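Local coordinates for protein designed CISK-PX domain (Synthetic construct, PDB 4OXW) that probably binds phosphoinositide lipids, being a computationally designed version of the PX domain of the kinase CISK, at residues K29-V32 against E37-A40; W50-L55 against P64-K69; Q56-E61 against D104-S109; Q93-V96 against V100-N103. One frame throughout, in Å; residues are numbered along the deposited sequence.

Contact 1. Residues K29-V32 against E37-A40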
loop_
_atom_site.group_PDB
_atom_site.type_symbol
_atom_site.label_atom_id
_atom_site.label_comp_id
_atom_site.label_asym_id
_atom_site.label_seq_id
_atom_site.Cartn_x
_atom_site.Cartn_y
_atom_site.Cartn_z
ATOM N N LYS A 29 0.356 -3.266 7.039
ATOM C CA LYS A 29 0.339 -2.187 8.007
ATOM C C LYS A 29 1.249 -1.059 7.523
ATOM O O LYS A 29 2.463 -1.224 7.454
ATOM C CB LYS A 29 0.824 -2.724 9.361
ATOM C CG LYS A 29 0.917 -1.648 10.404
ATOM C CD LYS A 29 1.425 -2.181 11.731
ATOM C CE LYS A 29 1.294 -1.090 12.794
ATOM N NZ LYS A 29 1.867 -1.527 14.113
ATOM N N ILE A 30 0.657 0.073 7.141
ATOM C CA ILE A 30 1.427 1.235 6.710
ATOM C C ILE A 30 1.597 2.191 7.924
ATOM O O ILE A 30 0.600 2.682 8.482
ATOM C CB ILE A 30 0.762 1.995 5.571
ATOM C CG1 ILE A 30 0.289 1.032 4.449
ATOM C CG2 ILE A 30 1.702 3.094 5.046
ATOM C CD1 ILE A 30 -0.525 1.713 3.374
ATOM N N LYS A 31 2.839 2.416 8.315
ATOM C CA LYS A 31 3.190 3.388 9.375
ATOM C C LYS A 31 3.452 4.733 8.699
ATOM O O LYS A 31 4.192 4.812 7.712
ATOM C CB LYS A 31 4.432 2.922 10.166
ATOM C CG LYS A 31 4.124 1.783 11.136
ATOM C CD LYS A 31 5.339 1.335 11.947
ATOM C CE LYS A 31 6.236 2.482 12.406
ATOM N NZ LYS A 31 7.355 1.963 13.262
ATOM N N VAL A 32 2.779 5.779 9.185
ATOM C CA VAL A 32 2.792 7.084 8.550
ATOM C C VAL A 32 3.289 8.066 9.615
ATOM O O VAL A 32 2.824 8.030 10.732
ATOM C CB VAL A 32 1.411 7.498 8.061
ATOM C CG1 VAL A 32 1.465 8.852 7.348
ATOM C CG2 VAL A 32 0.802 6.441 7.155
ATOM N N GLU A 37 3.984 13.414 14.630
ATOM C CA GLU A 37 2.840 12.511 14.711
ATOM C C GLU A 37 3.143 11.197 13.969
ATOM O O GLU A 37 3.931 11.183 13.011
ATOM C CB GLU A 37 1.624 13.156 14.066
ATOM C CG GLU A 37 1.307 14.550 14.595
ATOM C CD GLU A 37 0.105 15.173 13.924
ATOM O OE1 GLU A 37 -0.064 14.988 12.698
ATOM O OE2 GLU A 37 -0.670 15.866 14.621
ATOM N N GLU A 38 2.550 10.098 14.454
ATOM C CA GLU A 38 2.724 8.786 13.826
ATOM C C GLU A 38 1.426 8.007 14.010
ATOM O O GLU A 38 0.766 8.084 15.057
ATOM C CB GLU A 38 3.916 8.060 14.441
ATOM C CG GLU A 38 4.202 6.671 13.861
ATOM C CD GLU A 38 5.519 6.092 14.337
ATOM O OE1 GLU A 38 5.867 6.292 15.518
ATOM O OE2 GLU A 38 6.203 5.424 13.532
ATOM N N TRP A 39 1.005 7.313 12.957
ATOM C CA TRP A 39 -0.173 6.451 13.045
ATOM C C TRP A 39 0.018 5.327 12.017
ATOM O O TRP A 39 1.012 5.269 11.305
ATOM C CB TRP A 39 -1.461 7.203 12.767
ATOM C CG TRP A 39 -1.580 7.765 11.418
ATOM C CD1 TRP A 39 -2.139 7.163 10.305
ATOM C CD2 TRP A 39 -1.172 9.070 10.996
ATOM N NE1 TRP A 39 -2.084 8.018 9.227
ATOM C CE2 TRP A 39 -1.481 9.188 9.614
ATOM C CE3 TRP A 39 -0.526 10.141 11.638
ATOM C CZ2 TRP A 39 -1.207 10.330 8.881
ATOM C CZ3 TRP A 39 -0.250 11.263 10.912
ATOM C CH2 TRP A 39 -0.592 11.364 9.545
ATOM N N ALA A 40 -0.921 4.404 12.011
ATOM C CA ALA A 40 -0.891 3.285 11.071
ATOM C C ALA A 40 -2.251 3.133 10.420
ATOM O O ALA A 40 -3.281 3.398 11.036
ATOM C CB ALA A 40 -0.545 2.015 11.820
#
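Lys29 lies alongside Ala40, its extended chain bringing the methylene CE to 3.7 Å from Ala40 CB. At Ile30 the backbone makes the contact: its carbonyl O receives the CA-H of Ala40, with Ile30 O and Ala40 CA 3.0 Å apart. Lys31 faces Ala40 in an antiparallel non-hydrogen-bonded pair. Its side chain bends at chi3 and runs at a slant to that of Glu38, where NZ makes only a long salt bridge, 3.7 Å to Glu38 OE2; CE is closer, 3.2 Å from that same OE2. Val32 and Trp39 form the hydrogen-bonded pair, Val32 N giving to Trp39 O at 2.8 Å (168° at the hydrogen) and Trp39 N returning to Val32 O at 3.0 Å. With CG of Trp39 between its backbone N and carbonyl carbon (chi1 63°), one face of the indole is turned to Val32. Val32 CB sits above the five-membered ring, 3.9 Å from its centroid in a CH-pi contact, and Val32 CG1 reaches Trp39 CZ2 at 3.4 Å. A serine in place of Trp39 would probably uncover the Val32 side chain and leave the Leu111 carbonyl without its indole N-H. That bond, from Trp39 NE1 to Leu111 O, ties the hairpin of strands 25-34 and 37-44 to helix 105-112, which also meets Ile30 through Phe110 and Leu111. On its other edge strand 25-34 pairs with strand 9-18, Lys31 bonding to the backbone of Ser11.

Contact 2. Residues W50-L55 against P64-K69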
loop_
_atom_site.group_PDB
_atom_site.type_symbol
_atom_site.label_atom_id
_atom_site.label_comp_id
_atom_site.label_asym_id
_atom_site.label_seq_id
_atom_site.Cartn_x
_atom_site.Cartn_y
_atom_site.Cartn_z
ATOM N N TRP A 50 -6.582 -0.303 -6.583
ATOM C CA TRP A 50 -7.592 0.717 -6.860
ATOM C C TRP A 50 -6.961 2.122 -6.831
ATOM O O TRP A 50 -7.191 2.912 -7.770
ATOM C CB TRP A 50 -8.767 0.628 -5.881
ATOM C CG TRP A 50 -9.993 1.410 -6.336
ATOM C CD1 TRP A 50 -11.008 0.959 -7.133
ATOM C CD2 TRP A 50 -10.300 2.758 -6.016
ATOM N NE1 TRP A 50 -11.932 1.969 -7.337
ATOM C CE2 TRP A 50 -11.533 3.077 -6.649
ATOM C CE3 TRP A 50 -9.660 3.735 -5.266
ATOM C CZ2 TRP A 50 -12.113 4.326 -6.550
ATOM C CZ3 TRP A 50 -10.246 4.965 -5.149
ATOM C CH2 TRP A 50 -11.463 5.257 -5.797
ATOM N N LEU A 51 -6.164 2.419 -5.793
ATOM C CA LEU A 51 -5.478 3.710 -5.688
ATOM C C LEU A 51 -4.652 3.942 -6.964
ATOM O O LEU A 51 -4.691 5.015 -7.589
ATOM C CB LEU A 51 -4.552 3.723 -4.474
ATOM C CG LEU A 51 -3.659 4.949 -4.429
ATOM C CD1 LEU A 51 -4.510 6.182 -4.140
ATOM C CD2 LEU A 51 -2.600 4.757 -3.367
ATOM N N HIS A 52 -3.887 2.925 -7.362
ATOM C CA HIS A 52 -3.019 3.027 -8.505
ATOM C C HIS A 52 -3.779 3.341 -9.780
ATOM O O HIS A 52 -3.402 4.225 -10.546
ATOM C CB HIS A 52 -2.347 1.699 -8.692
ATOM C CG HIS A 52 -1.394 1.669 -9.825
ATOM N ND1 HIS A 52 -0.215 2.390 -9.819
ATOM C CD2 HIS A 52 -1.424 0.993 -10.993
ATOM C CE1 HIS A 52 0.437 2.151 -10.939
ATOM N NE2 HIS A 52 -0.280 1.316 -11.671
ATOM N N LYS A 53 -4.861 2.614 -10.014
ATOM C CA LYS A 53 -5.617 2.823 -11.256
ATOM C C LYS A 53 -6.172 4.248 -11.300
ATOM O O LYS A 53 -6.127 4.893 -12.351
ATOM C CB LYS A 53 -6.740 1.796 -11.378
ATOM C CG LYS A 53 -6.269 0.393 -11.749
ATOM C CD LYS A 53 -5.513 0.339 -13.074
ATOM C CE LYS A 53 -5.000 -1.063 -13.353
ATOM N NZ LYS A 53 -3.845 -1.069 -14.293
ATOM N N LYS A 54 -6.638 4.765 -10.172
ATOM C CA LYS A 54 -7.230 6.118 -10.143
ATOM C C LYS A 54 -6.173 7.183 -10.214
ATOM O O LYS A 54 -6.368 8.189 -10.870
ATOM C CB LYS A 54 -8.112 6.315 -8.910
ATOM C CG LYS A 54 -9.278 5.354 -8.886
ATOM C CD LYS A 54 -9.962 5.305 -10.259
ATOM C CE LYS A 54 -11.412 4.878 -10.193
ATOM N NZ LYS A 54 -11.902 4.180 -11.419
ATOM N N LEU A 55 -5.043 6.970 -9.554
ATOM C CA LEU A 55 -3.942 7.930 -9.651
ATOM C C LEU A 55 -3.343 7.982 -11.012
ATOM O O LEU A 55 -2.943 9.059 -11.496
ATOM C CB LEU A 55 -2.825 7.584 -8.675
ATOM C CG LEU A 55 -2.997 8.097 -7.280
ATOM C CD1 LEU A 55 -1.753 7.678 -6.502
ATOM C CD2 LEU A 55 -3.149 9.618 -7.162
ATOM N N PRO A 64 4.506 5.536 -10.027
ATOM C CA PRO A 64 5.459 4.454 -10.198
ATOM C C PRO A 64 4.783 3.125 -10.565
ATOM O O PRO A 64 3.563 2.995 -10.499
ATOM C CB PRO A 64 6.115 4.337 -8.825
ATOM C CG PRO A 64 5.176 4.924 -7.872
ATOM C CD PRO A 64 4.360 5.935 -8.617
ATOM N N GLU A 65 5.607 2.155 -10.907
ATOM C CA GLU A 65 5.173 0.807 -11.158
ATOM C C GLU A 65 4.606 0.133 -9.886
ATOM O O GLU A 65 5.252 0.108 -8.855
ATOM C CB GLU A 65 6.381 0.017 -11.660
ATOM C CG GLU A 65 6.024 -1.395 -12.074
ATOM C CD GLU A 65 7.247 -2.265 -12.333
ATOM O OE1 GLU A 65 8.389 -1.812 -12.044
ATOM O OE2 GLU A 65 7.047 -3.404 -12.826
ATOM N N LEU A 66 3.400 -0.410 -9.981
ATOM C CA LEU A 66 2.789 -1.114 -8.870
ATOM C C LEU A 66 3.260 -2.568 -8.924
ATOM O O LEU A 66 3.290 -3.141 -9.992
ATOM C CB LEU A 66 1.257 -1.118 -9.034
ATOM C CG LEU A 66 0.478 -1.755 -7.860
ATOM C CD1 LEU A 66 0.436 -0.907 -6.608
ATOM C CD2 LEU A 66 -0.937 -2.073 -8.267
ATOM N N PRO A 67 3.528 -3.185 -7.772
ATOM C CA PRO A 67 3.799 -4.643 -7.757
ATOM C C PRO A 67 2.674 -5.435 -8.417
ATOM O O PRO A 67 1.499 -5.071 -8.335
ATOM C CB PRO A 67 3.909 -4.962 -6.256
ATOM C CG PRO A 67 4.355 -3.691 -5.674
ATOM C CD PRO A 67 3.698 -2.590 -6.442
ATOM N N PRO A 68 3.025 -6.503 -9.114
ATOM C CA PRO A 68 2.068 -7.175 -9.970
ATOM C C PRO A 68 0.987 -8.009 -9.282
ATOM O O PRO A 68 1.136 -8.475 -8.128
ATOM C CB PRO A 68 2.961 -8.106 -10.805
ATOM C CG PRO A 68 4.097 -8.398 -9.955
ATOM C CD PRO A 68 4.342 -7.158 -9.122
ATOM N N LYS A 69 -0.088 -8.256 -10.030
ATOM C CA LYS A 69 -1.104 -9.209 -9.632
ATOM C C LYS A 69 -0.505 -10.605 -9.694
ATOM O O LYS A 69 0.332 -10.889 -10.544
ATOM C CB LYS A 69 -2.346 -9.163 -10.542
ATOM C CG LYS A 69 -3.159 -7.899 -10.398
ATOM C CD LYS A 69 -4.490 -8.015 -11.118
ATOM C CE LYS A 69 -4.323 -7.893 -12.620
ATOM N NZ LYS A 69 -5.526 -7.265 -13.259
#
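The imidazole of His52, which bonds through ND1 to the hydroxyl of Tyr91, also presents its neighbouring ring atom CE1 to the loop, 3.3 Å from the carbonyl O of Pro64. This oxygen lies at the ring edge, near the ring plane, so that the C-H at CE1, probably polarised by the two flanking nitrogens, looks onto an acceptor. The face of the same ring is taken by Leu66. Its CB stands 3.7 Å from the His52 centroid and only 2° off the ring normal, a CH-pi contact over the centre rather than at the rim. The two side chains run antiparallel past one another, and Leu66 CD2 comes back over the root of the imidazole, 4.0 Å from His52 CB. CG of His52 lies anti to the backbone N (chi1 -179°), which carries the ring off helix 45-58 and out to the loop. The ring is thus located from three directions: a hydroxyl at ND1, a carbonyl at the edge by CE1 and an aliphatic carbon over one face. Tyr91, on helix 78-96, adds a tilted ring-to-ring meeting to its bond, while Leu66 also packs on Tyr45, Phe48 and Tyr49 of helix 45-58. Pro64 to Lys69, Pro-Glu-Leu-Pro-Pro-Lys after Val63, fits the PxxP motif that follows the first helix of PX domains; His52 touches its first proline through the carbonyl and Leu66 inside it.

Contact 3. Residues Q56-E61 against D104-S109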
loop_
_atom_site.group_PDB
_atom_site.type_symbol
_atom_site.label_atom_id
_atom_site.label_comp_id
_atom_site.label_asym_id
_atom_site.label_seq_id
_atom_site.Cartn_x
_atom_site.Cartn_y
_atom_site.Cartn_z
ATOM N N GLN A 56 -3.232 6.822 -11.632
ATOM C CA GLN A 56 -2.654 6.714 -12.954
ATOM C C GLN A 56 -3.504 7.487 -13.967
ATOM O O GLN A 56 -2.984 8.025 -14.948
ATOM C CB GLN A 56 -2.592 5.246 -13.300
ATOM C CG GLN A 56 -1.919 4.868 -14.583
ATOM C CD GLN A 56 -1.721 3.374 -14.647
ATOM O OE1 GLN A 56 -2.679 2.607 -14.707
ATOM N NE2 GLN A 56 -0.469 2.951 -14.607
ATOM N N GLN A 57 -4.803 7.560 -13.731
ATOM C CA GLN A 57 -5.677 8.347 -14.605
ATOM C C GLN A 57 -5.384 9.844 -14.474
ATOM O O GLN A 57 -5.426 10.563 -15.466
ATOM C CB GLN A 57 -7.146 8.047 -14.338
ATOM C CG GLN A 57 -7.566 6.677 -14.856
ATOM C CD GLN A 57 -8.759 6.055 -14.123
ATOM O OE1 GLN A 57 -9.523 6.736 -13.425
ATOM N NE2 GLN A 57 -8.922 4.741 -14.289
ATOM N N ARG A 58 -5.042 10.300 -13.274
ATOM C CA ARG A 58 -4.835 11.709 -13.009
ATOM C C ARG A 58 -3.417 12.153 -13.357
ATOM O O ARG A 58 -3.206 13.238 -13.928
ATOM C CB ARG A 58 -5.101 11.996 -11.530
ATOM C CG ARG A 58 -6.548 11.862 -11.079
ATOM C CD ARG A 58 -6.675 12.299 -9.620
ATOM N NE ARG A 58 -8.016 12.137 -9.065
ATOM C CZ ARG A 58 -8.425 12.683 -7.919
ATOM N NH1 ARG A 58 -7.601 13.437 -7.199
ATOM N NH2 ARG A 58 -9.667 12.482 -7.488
ATOM N N TYR A 59 -2.438 11.305 -13.039
ATOM C CA TYR A 59 -1.033 11.657 -13.103
ATOM C C TYR A 59 -0.202 10.521 -13.666
ATOM O O TYR A 59 0.720 10.054 -13.005
ATOM C CB TYR A 59 -0.521 11.983 -11.708
ATOM C CG TYR A 59 -1.145 13.193 -11.052
ATOM C CD1 TYR A 59 -0.738 14.471 -11.421
ATOM C CD2 TYR A 59 -2.125 13.073 -10.047
ATOM C CE1 TYR A 59 -1.276 15.597 -10.831
ATOM C CE2 TYR A 59 -2.687 14.209 -9.465
ATOM C CZ TYR A 59 -2.243 15.464 -9.861
ATOM O OH TYR A 59 -2.754 16.619 -9.309
ATOM N N PRO A 60 -0.484 10.093 -14.899
ATOM C CA PRO A 60 0.218 8.965 -15.522
ATOM C C PRO A 60 1.730 9.139 -15.607
ATOM O O PRO A 60 2.479 8.155 -15.555
ATOM C CB PRO A 60 -0.419 8.850 -16.906
ATOM C CG PRO A 60 -1.070 10.201 -17.139
ATOM C CD PRO A 60 -1.504 10.672 -15.796
ATOM N N GLU A 61 2.199 10.376 -15.673
ATOM C CA GLU A 61 3.641 10.645 -15.694
ATOM C C GLU A 61 4.351 10.391 -14.387
ATOM O O GLU A 61 5.568 10.244 -14.385
ATOM C CB GLU A 61 3.893 12.129 -16.023
ATOM C CG GLU A 61 3.315 12.564 -17.360
ATOM C CD GLU A 61 1.831 12.859 -17.343
ATOM O OE1 GLU A 61 1.132 12.740 -16.314
ATOM O OE2 GLU A 61 1.339 13.245 -18.420
ATOM N N ASP A 104 -2.755 14.801 -2.967
ATOM C CA ASP A 104 -3.938 14.419 -3.649
ATOM C C ASP A 104 -4.929 13.755 -2.690
ATOM O O ASP A 104 -4.530 13.001 -1.798
ATOM C CB ASP A 104 -3.586 13.516 -4.825
ATOM C CG ASP A 104 -4.768 13.190 -5.663
ATOM O OD1 ASP A 104 -4.897 13.791 -6.737
ATOM O OD2 ASP A 104 -5.592 12.346 -5.256
ATOM N N GLU A 105 -6.208 14.082 -2.846
ATOM C CA GLU A 105 -7.242 13.619 -1.940
ATOM C C GLU A 105 -7.280 12.066 -1.833
ATOM O O GLU A 105 -7.612 11.520 -0.773
ATOM C CB GLU A 105 -8.606 14.149 -2.365
ATOM C CG GLU A 105 -8.762 15.642 -2.090
ATOM C CD GLU A 105 -9.953 16.276 -2.799
ATOM O OE1 GLU A 105 -10.929 15.555 -3.125
ATOM O OE2 GLU A 105 -9.908 17.510 -3.021
ATOM N N LEU A 106 -6.962 11.397 -2.921
ATOM C CA LEU A 106 -6.967 9.916 -2.915
ATOM C C LEU A 106 -5.910 9.414 -1.992
ATOM O O LEU A 106 -6.120 8.464 -1.243
ATOM C CB LEU A 106 -6.726 9.352 -4.310
ATOM C CG LEU A 106 -7.876 9.549 -5.275
ATOM C CD1 LEU A 106 -7.403 9.309 -6.694
ATOM C CD2 LEU A 106 -9.020 8.646 -4.897
ATOM N N VAL A 107 -4.735 10.013 -2.074
ATOM C CA VAL A 107 -3.627 9.561 -1.277
ATOM C C VAL A 107 -3.837 9.930 0.170
ATOM O O VAL A 107 -3.564 9.144 1.064
ATOM C CB VAL A 107 -2.323 10.148 -1.820
ATOM C CG1 VAL A 107 -1.162 9.784 -0.891
ATOM C CG2 VAL A 107 -2.098 9.624 -3.242
ATOM N N VAL A 108 -4.317 11.150 0.434
ATOM C CA VAL A 108 -4.591 11.555 1.795
ATOM C C VAL A 108 -5.568 10.578 2.464
ATOM O O VAL A 108 -5.336 10.133 3.591
ATOM C CB VAL A 108 -5.146 13.003 1.825
ATOM C CG1 VAL A 108 -5.677 13.370 3.196
ATOM C CG2 VAL A 108 -4.028 13.963 1.416
ATOM N N SER A 109 -6.598 10.205 1.734
ATOM C CA SER A 109 -7.567 9.242 2.238
ATOM C C SER A 109 -6.898 7.854 2.463
ATOM O O SER A 109 -7.036 7.227 3.568
ATOM C CB SER A 109 -8.742 9.133 1.278
ATOM O OG SER A 109 -9.625 8.072 1.680
#
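Arg58 reaches Asp104 by a chain that leaves beside its own backbone N (chi1 -68°) and then runs extended from CG to NE, while the Asp104 carboxylate, swung anti to the backbone N of its residue, is turned to meet it. Arg58 NH1 gives a salt-bridge hydrogen bond to Asp104 OD1 at 2.8 Å, bent to 138° at the hydrogen. The oxygen is approached on its syn side, a little out of the carboxylate plane, and the guanidinium and carboxylate planes stand 59° apart, so the two groups do not pair flat and side by side. Asp104 OD2 has a different duty: on its anti side it accepts from Leu106 N at 2.9 Å. Leu106 in turn lays CD1 over the centre of one guanidinium face, 3.7 Å from Arg58 CZ. Tyr59 brings its ring edge to the carboxylate, CE2 lying 3.5 Å from Asp104 OD1 with the oxygen in the ring plane. An alanine at Asp104 would probably leave Arg58 NH1 without this carboxylate and Leu106 N without its capping acceptor. The buried carboxylate is likely to be stabilised both by the arginine and by the start of the helix it faces. Asp104 is a side-chain N-cap of helix 105-112, joined here by a salt bridge to the C-terminal end of helix 45-58 within the helical part of the PX fold.

Contact 4. Residues Q93-V96 against V100-N103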
loop_
_atom_site.group_PDB
_atom_site.type_symbol
_atom_site.label_atom_id
_atom_site.label_comp_id
_atom_site.label_asym_id
_atom_site.label_seq_id
_atom_site.Cartn_x
_atom_site.Cartn_y
_atom_site.Cartn_z
ATOM N N GLN A 93 6.186 4.756 -0.865
ATOM C CA GLN A 93 7.285 5.756 -0.601
ATOM C C GLN A 93 7.497 6.650 -1.804
ATOM O O GLN A 93 7.698 7.874 -1.669
ATOM C CB GLN A 93 8.580 5.049 -0.175
ATOM C CG GLN A 93 8.503 4.481 1.208
ATOM C CD GLN A 93 9.708 3.660 1.643
ATOM O OE1 GLN A 93 10.527 3.248 0.837
ATOM N NE2 GLN A 93 9.808 3.414 2.950
ATOM N N ARG A 94 7.464 6.044 -2.990
ATOM C CA ARG A 94 7.616 6.811 -4.202
ATOM C C ARG A 94 6.467 7.755 -4.392
ATOM O O ARG A 94 6.662 8.888 -4.822
ATOM C CB ARG A 94 7.736 5.878 -5.372
ATOM C CG ARG A 94 9.121 5.306 -5.520
ATOM C CD ARG A 94 9.967 6.254 -6.376
ATOM N NE ARG A 94 11.403 5.954 -6.369
ATOM C CZ ARG A 94 11.941 4.803 -6.772
ATOM N NH1 ARG A 94 11.164 3.802 -7.195
ATOM N NH2 ARG A 94 13.261 4.648 -6.726
ATOM N N ILE A 95 5.243 7.311 -4.118
ATOM C CA ILE A 95 4.111 8.211 -4.203
ATOM C C ILE A 95 4.281 9.436 -3.309
ATOM O O ILE A 95 4.075 10.564 -3.769
ATOM C CB ILE A 95 2.789 7.467 -3.838
ATOM C CG1 ILE A 95 2.467 6.439 -4.906
ATOM C CG2 ILE A 95 1.656 8.463 -3.589
ATOM C CD1 ILE A 95 1.886 6.978 -6.171
ATOM N N VAL A 96 4.643 9.244 -2.047
ATOM C CA VAL A 96 4.628 10.327 -1.071
ATOM C C VAL A 96 5.843 11.249 -1.309
ATOM O O VAL A 96 5.861 12.381 -0.809
ATOM C CB VAL A 96 4.595 9.766 0.342
ATOM C CG1 VAL A 96 4.952 10.785 1.407
ATOM C CG2 VAL A 96 3.184 9.228 0.562
ATOM N N VAL A 100 2.807 16.643 -5.213
ATOM C CA VAL A 100 1.507 16.693 -5.860
ATOM C C VAL A 100 0.634 15.434 -5.574
ATOM O O VAL A 100 -0.568 15.509 -5.393
ATOM C CB VAL A 100 1.670 16.858 -7.391
ATOM C CG1 VAL A 100 0.333 16.714 -8.083
ATOM C CG2 VAL A 100 2.267 18.229 -7.724
ATOM N N LEU A 101 1.271 14.275 -5.548
ATOM C CA LEU A 101 0.556 13.042 -5.193
ATOM C C LEU A 101 0.286 12.956 -3.695
ATOM O O LEU A 101 -0.801 12.557 -3.298
ATOM C CB LEU A 101 1.373 11.815 -5.605
ATOM C CG LEU A 101 1.710 11.721 -7.096
ATOM C CD1 LEU A 101 2.503 10.477 -7.392
ATOM C CD2 LEU A 101 0.465 11.753 -7.937
ATOM N N ALA A 102 1.259 13.323 -2.882
ATOM C CA ALA A 102 1.109 13.276 -1.423
ATOM C C ALA A 102 -0.079 14.111 -0.947
ATOM O O ALA A 102 -0.720 13.804 0.082
ATOM C CB ALA A 102 2.396 13.754 -0.750
ATOM N N ASN A 103 -0.390 15.167 -1.705
ATOM C CA ASN A 103 -1.479 16.064 -1.378
ATOM C C ASN A 103 -2.771 15.799 -2.098
ATOM O O ASN A 103 -3.790 16.466 -1.869
ATOM C CB ASN A 103 -1.012 17.512 -1.604
ATOM C CG ASN A 103 0.061 17.916 -0.623
ATOM O OD1 ASN A 103 1.231 18.091 -0.978
ATOM N ND2 ASN A 103 -0.316 18.008 0.637
#
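Val96 and Ala102 bring the end of helix 78-96 and the short helix 99-102 together, their CA atoms only 4.6 Å apart, with Ile95 CA and Leu101 CA following at 6.1 Å. The chain has turned sharply between them, and the carbonyl oxygens of Ile95 and Val96 lie against the second segment. There they meet carbon for the most part: Ile95 O lies 3.5 Å from Leu101 CB, and Val96 O lies 3.7 Å from Ala102 CB. The amide of Ala102 is too distant to bond, its N standing 4.0 Å from Ile95 O. Among the side chains, Ile95 and Leu101 carry the contact, crossing at about a right angle. The Ile95 chain folds at chi2 (-77°), and its end CD1 touches Leu101 CD1 at 3.8 Å; its other branch, CG2, lies 3.9 Å from Leu101 CB. The leucine is therefore met at both its root and one of its methyls. The small Ala102 is consistent with so close an approach of the backbones, and its methyl lies beside Val96 O, whereas Val96 points its own side chain away. In the turn between the helices, the side chains of Ser97 and His98 both bond to the carbonyl O of Arg94. Ile95 continues inward to Pro64 of the loop after helix 45-58 and to Val107 of helix 105-112, and Leu101 packs on Tyr59. Val96 touches Leu111 of helix 105-112 and Met8, close to the start of strand 9-18.

Contacts 2, 3 and 4 touch one another in the helical part of the fold, together with the loop 64-69, whereas contact 1 lies on the sheet. The centre of contact 1 is about 20 Å from the centres of contacts 2 and 3. The centres of contacts 1 and 4 are about 15 Å apart. Contacts 2 and 3 share helix 45-58, where Leu106 packs on Leu51 and Lys54. Contact 4 is nested in the chain loop that contact 3 closes, their centres about 8 Å apart; Tyr59 CD2 and Leu101 CD2 meet at 3.6 Å. Pro64 CD and Ile95 CD1, 3.6 Å apart, join contact 2 to contact 4. Helix 105-112 links these contacts to the sheet, starting in contact 3 and receiving the indole of contact 1 at Leu111.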